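Local coordinates for protein alpha-L-rhamnosidase (PDB 3W5M) that hydrolyses terminal non-reducing alpha-L-rhamnose residues from rhamnosides, including citrus flavonoids and gum arabic, and binds L-rhamnose through a calcium-dependent carbohydrate-binding module, at residues A[386-391]-A[636-641]; A[345-350]-A[683-688]. All blocks are in the same frame, centred on the assembly; numbering follows the deposited sequence. Where two conformers were deposited one is given.

Contact 1 (A[386-391]-A[636-641]); sequences GMFGPH and ERLGWT
G386 and E636 bring the two backbones together, with their CA atoms 3.8 Å apart; CA of G386 points a C-H at the E636 carbonyl O, and no direct hydrogen bond joins the two loops. One water bridges them instead, accepting from N of G386 and donating to O of E636. A side chain on G386 would crowd CD2 of L638, and the positive phi there also suits glycine. M387 makes the closest side-chain approach. Its chain bends at chi2 (-74°), and the thioether lies obliquely across the carboxylate arm of E636: CE is 3.3 Å from OE2 of E636, while SD sits 3.7 Å from CG of E636. That glutamate, inferred to be the proton donor of this glycoside hydrolase family 78 enzyme and seen to bind rhamnose, has its CG anti to the backbone N (chi1 -164°) and an extended chain beyond. From within its own loop NE1 of W640 donates to OE2 of E636 at 2.9 Å, bent to 132° and arriving from above the carboxylate plane. OE1 of E636 forms a salt bridge with R634, so both oxygens have polar partners, which probably restrains the rotation of the carboxylate. The apolar part lies next to it, where CD1 of L638 meets the edge of the F388 ring, 3.9 Å from CE2 of F388. D630, another rhamnose-binding residue, fixes L638 by accepting from its backbone N through OD1. The 386-391 loop runs between helix 379-382 and strand 398-407, and brings M387 to the catalytic loop that follows helix 607-622; W640 stands at the N-cap position, just before helix 641-654, whose T641 packs on helix 658-671.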
ATOM      1  N   GLY A 386      -6.734   8.113  -4.898  1.00 22.28           N
ATOM      2  CA  GLY A 386      -7.691   8.436  -3.818  1.00 23.21           C
ATOM      3  C   GLY A 386      -9.013   8.980  -4.353  1.00 23.53           C
ATOM      4  O   GLY A 386      -9.561   8.472  -5.334  1.00 23.41           O
ATOM      5  N   MET A 387      -9.522  10.027  -3.702  1.00 24.87           N
ATOM      6  CA  MET A 387     -10.775  10.641  -4.128  1.00 26.03           C
ATOM      7  C   MET A 387     -10.532  11.916  -4.961  1.00 26.07           C
ATOM      8  O   MET A 387     -11.384  12.819  -5.057  1.00 26.03           O
ATOM      9  CB  MET A 387     -11.716  10.816  -2.911  1.00 29.29           C
ATOM     10  CG  MET A 387     -11.061  11.125  -1.570  1.00 33.47           C
ATOM     11  SD  MET A 387     -10.162   9.863  -0.601  1.00 33.28           S
ATOM     12  CE  MET A 387      -9.835  10.885   0.843  1.00 36.51           C
ATOM     13  N   PHE A 388      -9.378  11.953  -5.633  1.00 24.26           N
ATOM     14  CA  PHE A 388      -8.840  13.173  -6.215  1.00 24.72           C
ATOM     15  C   PHE A 388      -8.714  13.180  -7.735  1.00 22.92           C
ATOM     16  O   PHE A 388      -8.285  14.167  -8.320  1.00 24.15           O
ATOM     17  CB  PHE A 388      -7.482  13.499  -5.548  1.00 24.14           C
ATOM     18  CG  PHE A 388      -7.557  13.529  -4.053  1.00 27.26           C
ATOM     19  CD1 PHE A 388      -8.429  14.422  -3.417  1.00 28.98           C
ATOM     20  CD2 PHE A 388      -6.779  12.672  -3.285  1.00 27.96           C
ATOM     21  CE1 PHE A 388      -8.537  14.436  -2.041  1.00 30.38           C
ATOM     22  CE2 PHE A 388      -6.876  12.693  -1.904  1.00 30.18           C
ATOM     23  CZ  PHE A 388      -7.756  13.574  -1.288  1.00 30.87           C
ATOM     24  N   GLY A 389      -9.078  12.083  -8.377  1.00 22.87           N
ATOM     25  CA  GLY A 389      -8.986  12.028  -9.845  1.00 22.57           C
ATOM     26  C   GLY A 389      -7.576  11.787 -10.355  1.00 22.95           C
ATOM     27  O   GLY A 389      -6.666  11.455  -9.571  1.00 22.17           O
ATOM     28  N   PRO A 390      -7.389  11.906 -11.682  1.00 23.12           N
ATOM     29  CA  PRO A 390      -6.175  11.514 -12.379  1.00 23.12           C
ATOM     30  C   PRO A 390      -5.172  12.655 -12.491  1.00 23.23           C
ATOM     31  O   PRO A 390      -5.435  13.752 -11.975  1.00 25.59           O
ATOM     32  CB  PRO A 390      -6.705  11.086 -13.753  1.00 24.17           C
ATOM     33  CG  PRO A 390      -7.924  11.938 -13.960  1.00 23.37           C
ATOM     34  CD  PRO A 390      -8.422  12.388 -12.619  1.00 23.09           C
ATOM     35  N   HIS A 391      -4.020  12.382 -13.120  1.00 22.39           N
ATOM     36  CA  HIS A 391      -3.000  13.390 -13.434  1.00 21.56           C
ATOM     37  C   HIS A 391      -2.463  14.111 -12.201  1.00 22.75           C
ATOM     38  O   HIS A 391      -2.238  15.318 -12.241  1.00 23.92           O
ATOM     39  CB  HIS A 391      -3.536  14.390 -14.465  1.00 23.63           C
ATOM     40  CG  HIS A 391      -4.096  13.735 -15.678  1.00 27.27           C
ATOM     41  ND1 HIS A 391      -5.126  14.281 -16.416  1.00 29.84           N
ATOM     42  CD2 HIS A 391      -3.789  12.555 -16.270  1.00 27.03           C
ATOM     43  CE1 HIS A 391      -5.415  13.468 -17.423  1.00 29.70           C
ATOM     44  NE2 HIS A 391      -4.618  12.417 -17.357  1.00 28.07           N
ATOM     45  N   GLU A 636      -9.466   5.461  -1.928  1.00 20.40           N
ATOM     46  CA  GLU A 636      -8.607   6.155  -0.977  1.00 19.66           C
ATOM     47  C   GLU A 636      -7.211   5.544  -1.120  1.00 18.03           C
ATOM     48  O   GLU A 636      -6.518   5.920  -2.036  1.00 18.20           O
ATOM     49  CB  GLU A 636      -9.201   6.119   0.443  1.00 20.52           C
ATOM     50  CG  GLU A 636      -8.541   7.138   1.349  1.00 24.23           C
ATOM     51  CD  GLU A 636      -9.456   7.677   2.427  1.00 27.55           C
ATOM     52  OE1 GLU A 636     -10.611   7.181   2.556  1.00 27.65           O
ATOM     53  OE2 GLU A 636      -9.008   8.621   3.136  1.00 27.44           O
ATOM     54  N   ARG A 637      -6.837   4.573  -0.292  1.00 17.64           N
ATOM     55  CA  ARG A 637      -5.533   3.870  -0.431  1.00 17.63           C
ATOM     56  C   ARG A 637      -4.381   4.839  -0.324  1.00 18.85           C
ATOM     57  O   ARG A 637      -3.470   4.828  -1.154  1.00 17.78           O
ATOM     58  CB  ARG A 637      -5.462   3.125  -1.778  1.00 17.82           C
ATOM     59  CG  ARG A 637      -6.823   2.556  -2.166  1.00 17.51           C
ATOM     60  CD  ARG A 637      -6.658   1.515  -3.278  1.00 19.58           C
ATOM     61  NE  ARG A 637      -7.943   1.130  -3.850  1.00 19.63           N
ATOM     62  CZ  ARG A 637      -8.027   0.392  -4.955  1.00 20.85           C
ATOM     63  NH1 ARG A 637      -6.899   0.010  -5.546  1.00 19.45           N
ATOM     64  NH2 ARG A 637      -9.212   0.066  -5.474  1.00 23.10           N
ATOM     65  N   LEU A 638      -4.460   5.698   0.697  1.00 17.46           N
ATOM     66  CA  LEU A 638      -3.457   6.723   0.933  1.00 18.32           C
ATOM     67  C   LEU A 638      -2.597   6.352   2.128  1.00 18.22           C
ATOM     68  O   LEU A 638      -3.009   5.526   2.955  1.00 18.44           O
ATOM     69  CB  LEU A 638      -4.156   8.065   1.177  1.00 18.63           C
ATOM     70  CG  LEU A 638      -5.115   8.486   0.051  1.00 20.61           C
ATOM     71  CD1 LEU A 638      -5.736   9.819   0.447  1.00 21.49           C
ATOM     72  CD2 LEU A 638      -4.384   8.670  -1.276  1.00 20.09           C
ATOM     73  N   GLY A 639      -1.398   6.943   2.198  1.00 19.70           N
ATOM     74  CA  GLY A 639      -0.427   6.630   3.256  1.00 19.74           C
ATOM     75  C   GLY A 639      -0.772   7.394   4.526  1.00 20.39           C
ATOM     76  O   GLY A 639      -0.085   8.348   4.895  1.00 19.69           O
ATOM     77  N   TRP A 640      -1.858   6.988   5.170  1.00 19.16           N
ATOM     78  CA  TRP A 640      -2.395   7.718   6.334  1.00 20.25           C
ATOM     79  C   TRP A 640      -1.489   7.566   7.545  1.00 19.79           C
ATOM     80  O   TRP A 640      -1.170   6.464   7.956  1.00 20.33           O
ATOM     81  CB  TRP A 640      -3.813   7.236   6.659  1.00 19.61           C
ATOM     82  CG  TRP A 640      -4.879   7.958   5.857  1.00 20.47           C
ATOM     83  CD1 TRP A 640      -5.459   7.514   4.703  1.00 19.13           C
ATOM     84  CD2 TRP A 640      -5.471   9.247   6.133  1.00 19.75           C
ATOM     85  NE1 TRP A 640      -6.396   8.422   4.261  1.00 19.66           N
ATOM     86  CE2 TRP A 640      -6.406   9.502   5.103  1.00 21.46           C
ATOM     87  CE3 TRP A 640      -5.302  10.206   7.150  1.00 21.82           C
ATOM     88  CZ2 TRP A 640      -7.173  10.669   5.050  1.00 22.29           C
ATOM     89  CZ3 TRP A 640      -6.069  11.355   7.106  1.00 22.45           C
ATOM     90  CH2 TRP A 640      -6.993  11.586   6.057  1.00 24.80           C
ATOM     91  N   THR A 641      -1.056   8.705   8.078  1.00 19.72           N
ATOM     92  CA  THR A 641      -0.092   8.728   9.182  1.00 19.86           C
ATOM     93  C   THR A 641      -0.691   8.170  10.491  1.00 19.94           C
ATOM     94  O   THR A 641      -0.078   7.374  11.182  1.00 20.52           O
ATOM     95  CB  THR A 641       0.443  10.183   9.372  1.00 19.15           C
ATOM     96  OG1 THR A 641      -0.654  11.100   9.557  1.00 20.18           O
ATOM     97  CG2 THR A 641       1.199  10.601   8.162  1.00 19.23           C
TER
HETATM   98  O   HOH W   1      -5.221   5.713  -4.528  1.00 30.87           O

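Contact 2 (A[345-350]-A[683-688]); sequences PGWTDY and PAVGNL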
ATOM      1  N   PRO A 345       7.226   0.999 -10.527  1.00 16.69           N
ATOM      2  CA  PRO A 345       8.242   1.078  -9.511  1.00 17.33           C
ATOM      3  C   PRO A 345       7.652   1.371  -8.121  1.00 18.24           C
ATOM      4  O   PRO A 345       8.408   1.465  -7.169  1.00 22.35           O
ATOM      5  CB  PRO A 345       9.085   2.274  -9.977  1.00 16.54           C
ATOM      6  CG  PRO A 345       8.115   3.184 -10.639  1.00 15.51           C
ATOM      7  CD  PRO A 345       7.005   2.296 -11.192  1.00 17.63           C
ATOM      8  N   GLY A 346       6.337   1.529  -8.015  1.00 17.23           N
ATOM      9  CA  GLY A 346       5.734   1.875  -6.711  1.00 18.35           C
ATOM     10  C   GLY A 346       5.500   3.380  -6.621  1.00 18.51           C
ATOM     11  O   GLY A 346       5.823   4.108  -7.554  1.00 18.10           O
ATOM     12  N   TRP A 347       4.944   3.833  -5.487  1.00 17.34           N
ATOM     13  CA  TRP A 347       4.513   5.204  -5.308  1.00 17.54           C
ATOM     14  C   TRP A 347       5.497   5.953  -4.407  1.00 17.66           C
ATOM     15  O   TRP A 347       5.725   5.567  -3.254  1.00 18.15           O
ATOM     16  CB  TRP A 347       3.153   5.222  -4.602  1.00 18.74           C
ATOM     17  CG  TRP A 347       2.484   6.559  -4.513  1.00 18.66           C
ATOM     18  CD1 TRP A 347       2.857   7.726  -5.106  1.00 19.13           C
ATOM     19  CD2 TRP A 347       1.240   6.822  -3.851  1.00 19.84           C
ATOM     20  NE1 TRP A 347       1.939   8.719  -4.825  1.00 19.20           N
ATOM     21  CE2 TRP A 347       0.949   8.194  -4.039  1.00 19.67           C
ATOM     22  CE3 TRP A 347       0.378   6.039  -3.064  1.00 20.07           C
ATOM     23  CZ2 TRP A 347      -0.193   8.799  -3.497  1.00 21.57           C
ATOM     24  CZ3 TRP A 347      -0.764   6.620  -2.552  1.00 20.60           C
ATOM     25  CH2 TRP A 347      -1.041   7.995  -2.758  1.00 20.78           C
ATOM     26  N   THR A 348       6.093   6.982  -4.986  1.00 16.71           N
ATOM     27  CA  THR A 348       6.843   7.998  -4.239  1.00 17.18           C
ATOM     28  C   THR A 348       6.359   9.380  -4.694  1.00 17.53           C
ATOM     29  O   THR A 348       5.605   9.492  -5.682  1.00 16.83           O
ATOM     30  CB  THR A 348       8.362   7.870  -4.435  1.00 16.74           C
ATOM     31  OG1 THR A 348       8.675   7.809  -5.841  1.00 18.94           O
ATOM     32  CG2 THR A 348       8.911   6.606  -3.710  1.00 16.29           C
ATOM     33  N   ASP A 349       6.780  10.453  -4.003  1.00 18.72           N
ATOM     34  CA  ASP A 349       6.532  11.769  -4.587  1.00 20.00           C
ATOM     35  C   ASP A 349       7.460  11.954  -5.800  1.00 20.10           C
ATOM     36  O   ASP A 349       8.654  12.313  -5.647  1.00 19.86           O
ATOM     37  CB  ASP A 349       6.726  12.902  -3.548  1.00 22.40           C
ATOM     38  CG  ASP A 349       6.612  14.312  -4.177  1.00 25.73           C
ATOM     39  OD1 ASP A 349       6.418  14.474  -5.404  1.00 21.28           O
ATOM     40  OD2 ASP A 349       6.754  15.297  -3.415  1.00 29.60           O
ATOM     41  N   TYR A 350       6.919  11.724  -7.004  1.00 19.64           N
ATOM     42  CA  TYR A 350       7.743  11.666  -8.211  1.00 20.07           C
ATOM     43  C   TYR A 350       8.492  12.963  -8.569  1.00 22.13           C
ATOM     44  O   TYR A 350       9.411  12.953  -9.384  1.00 24.61           O
ATOM     45  CB  TYR A 350       6.911  11.217  -9.404  1.00 18.91           C
ATOM     46  CG  TYR A 350       6.252   9.870  -9.183  1.00 18.58           C
ATOM     47  CD1 TYR A 350       6.998   8.692  -9.156  1.00 18.36           C
ATOM     48  CD2 TYR A 350       4.862   9.783  -8.984  1.00 18.15           C
ATOM     49  CE1 TYR A 350       6.365   7.447  -8.940  1.00 17.82           C
ATOM     50  CE2 TYR A 350       4.244   8.567  -8.762  1.00 18.27           C
ATOM     51  CZ  TYR A 350       4.999   7.396  -8.773  1.00 17.71           C
ATOM     52  OH  TYR A 350       4.337   6.194  -8.564  1.00 18.75           O
ATOM     53  N   PRO A 683       2.796   9.610   0.588  1.00 20.38           N
ATOM     54  CA  PRO A 683       2.950  10.859  -0.189  1.00 19.63           C
ATOM     55  C   PRO A 683       1.739  11.772  -0.072  1.00 20.52           C
ATOM     56  O   PRO A 683       0.601  11.313   0.030  1.00 19.49           O
ATOM     57  CB  PRO A 683       3.068  10.370  -1.640  1.00 20.20           C
ATOM     58  CG  PRO A 683       3.671   9.019  -1.507  1.00 19.17           C
ATOM     59  CD  PRO A 683       3.054   8.420  -0.262  1.00 19.86           C
ATOM     60  N   ALA A 684       2.003  13.071  -0.092  1.00 22.72           N
ATOM     61  CA  ALA A 684       0.954  14.059   0.099  1.00 26.08           C
ATOM     62  C   ALA A 684       0.233  14.322  -1.224  1.00 24.94           C
ATOM     63  O   ALA A 684       0.834  14.768  -2.196  1.00 31.61           O
ATOM     64  CB  ALA A 684       1.536  15.343   0.697  1.00 24.45           C
ATOM     65  N   VAL A 685      -1.044  13.972  -1.256  1.00 25.44           N
ATOM     66  CA  VAL A 685      -1.908  14.240  -2.399  1.00 26.32           C
ATOM     67  C   VAL A 685      -3.222  14.830  -1.906  1.00 27.55           C
ATOM     68  O   VAL A 685      -3.584  14.663  -0.729  1.00 27.96           O
ATOM     69  CB  VAL A 685      -2.176  12.971  -3.251  1.00 26.63           C
ATOM     70  CG1 VAL A 685      -0.897  12.488  -3.894  1.00 28.45           C
ATOM     71  CG2 VAL A 685      -2.787  11.851  -2.422  1.00 26.04           C
ATOM     72  N   GLY A 686      -3.892  15.550  -2.805  1.00 28.20           N
ATOM     73  CA  GLY A 686      -5.247  16.030  -2.613  1.00 32.53           C
ATOM     74  C   GLY A 686      -5.530  17.052  -1.518  1.00 36.08           C
ATOM     75  O   GLY A 686      -6.656  17.121  -1.024  1.00 41.59           O
ATOM     76  N   ASN A 687      -4.544  17.838  -1.112  1.00 36.55           N
ATOM     77  CA  ASN A 687      -4.812  18.900  -0.098  1.00 40.49           C
ATOM     78  C   ASN A 687      -5.563  18.458   1.178  1.00 37.03           C
ATOM     79  O   ASN A 687      -6.523  19.108   1.625  1.00 37.64           O
ATOM     80  CB  ASN A 687      -5.570  20.062  -0.746  1.00 45.16           C
ATOM     81  CG  ASN A 687      -4.781  20.732  -1.854  1.00 50.72           C
ATOM     82  OD1 ASN A 687      -3.739  21.340  -1.607  1.00 53.85           O
ATOM     83  ND2 ASN A 687      -5.286  20.640  -3.085  1.00 51.37           N
ATOM     84  N   LEU A 688      -5.179  17.303   1.694  0.80 33.51           N
ATOM     85  CA  LEU A 688      -5.576  16.920   3.025  0.80 30.04           C
ATOM     86  C   LEU A 688      -4.668  17.748   3.903  0.80 29.77           C
ATOM     87  O   LEU A 688      -3.687  18.337   3.424  0.80 27.89           O
ATOM     88  CB  LEU A 688      -5.369  15.424   3.219  0.80 30.48           C
ATOM     89  CG  LEU A 688      -6.254  14.617   2.258  0.80 31.23           C
ATOM     90  CD1 LEU A 688      -5.837  13.161   2.267  0.80 31.81           C
ATOM     91  CD2 LEU A 688      -7.728  14.770   2.637  0.80 31.84           C
TER
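P683 sets CG over one face of the W347 indole, 3.7 Å from the centroid of the five-membered ring and only 8° off the ring normal. This is a CH-pi contact over the face, and CB of P683 follows it at 3.8 Å from NE1 of W347. The proline, preceded by a cis peptide bond, has its CB directed toward the 345-350 loop. V685 comes from another direction, meeting the tryptophan tip to tip: its CG1 lies in the indole plane, 3.8 Å from CZ2 of W347. CG of W347 is anti to its backbone N (chi1 -172°), which carries the start of the indole out from the 345-350 backbone. The contact is buried and joins a loop that leads into strand 353-360 to one in the six-hairpin glycosidase domain, the (alpha/alpha)6-barrel of the enzyme, where 683-688 runs between helices 658-671 and 698-710. W380 stacks on W347 as well, the indole N-H donates to OH of Y393, which gives this buried polar atom a partner, and from helix 658-671 K663 reaches the carbonyl O of W347 with its amino group. An alanine in place of W347 would probably leave the P683 ring and CG1 of V685 facing a gap and the Y393 hydroxyl without its indole donor. Backbone atoms of the same loop add a looser flank, C of T348 and N of D349 each lying 4.2 Å from CG of P683. The hydroxyl of Y350 donates to O of G346 at 2.8 Å, tilted 33° from the carbonyl plane, and so closes the 345-350 loop on itself. O of T348 sits over the centre of the Y350 ring.

How the contacts relate
The centres of contacts 1 and 2 lie about 8 Å apart, and the two touch directly: CD2 of L638 lies 3.7 Å from both CH2 of W347 and CG2 of V685, and CE1 of F388 approaches O of G686 at 3.4 Å. Along the chain the order is 345-350, 386-391, 636-641, 683-688, so the outer pair makes contact 2 and the inner pair contact 1. Each joins a loop of the alpha-L-rhamnosidase N-terminal domain to one of the six-hairpin glycosidase domain, forming one continuous interface. L638, two residues beyond the inferred proton donor E636, packs into both contacts and thus ties the catalytic loop to the indole of W347.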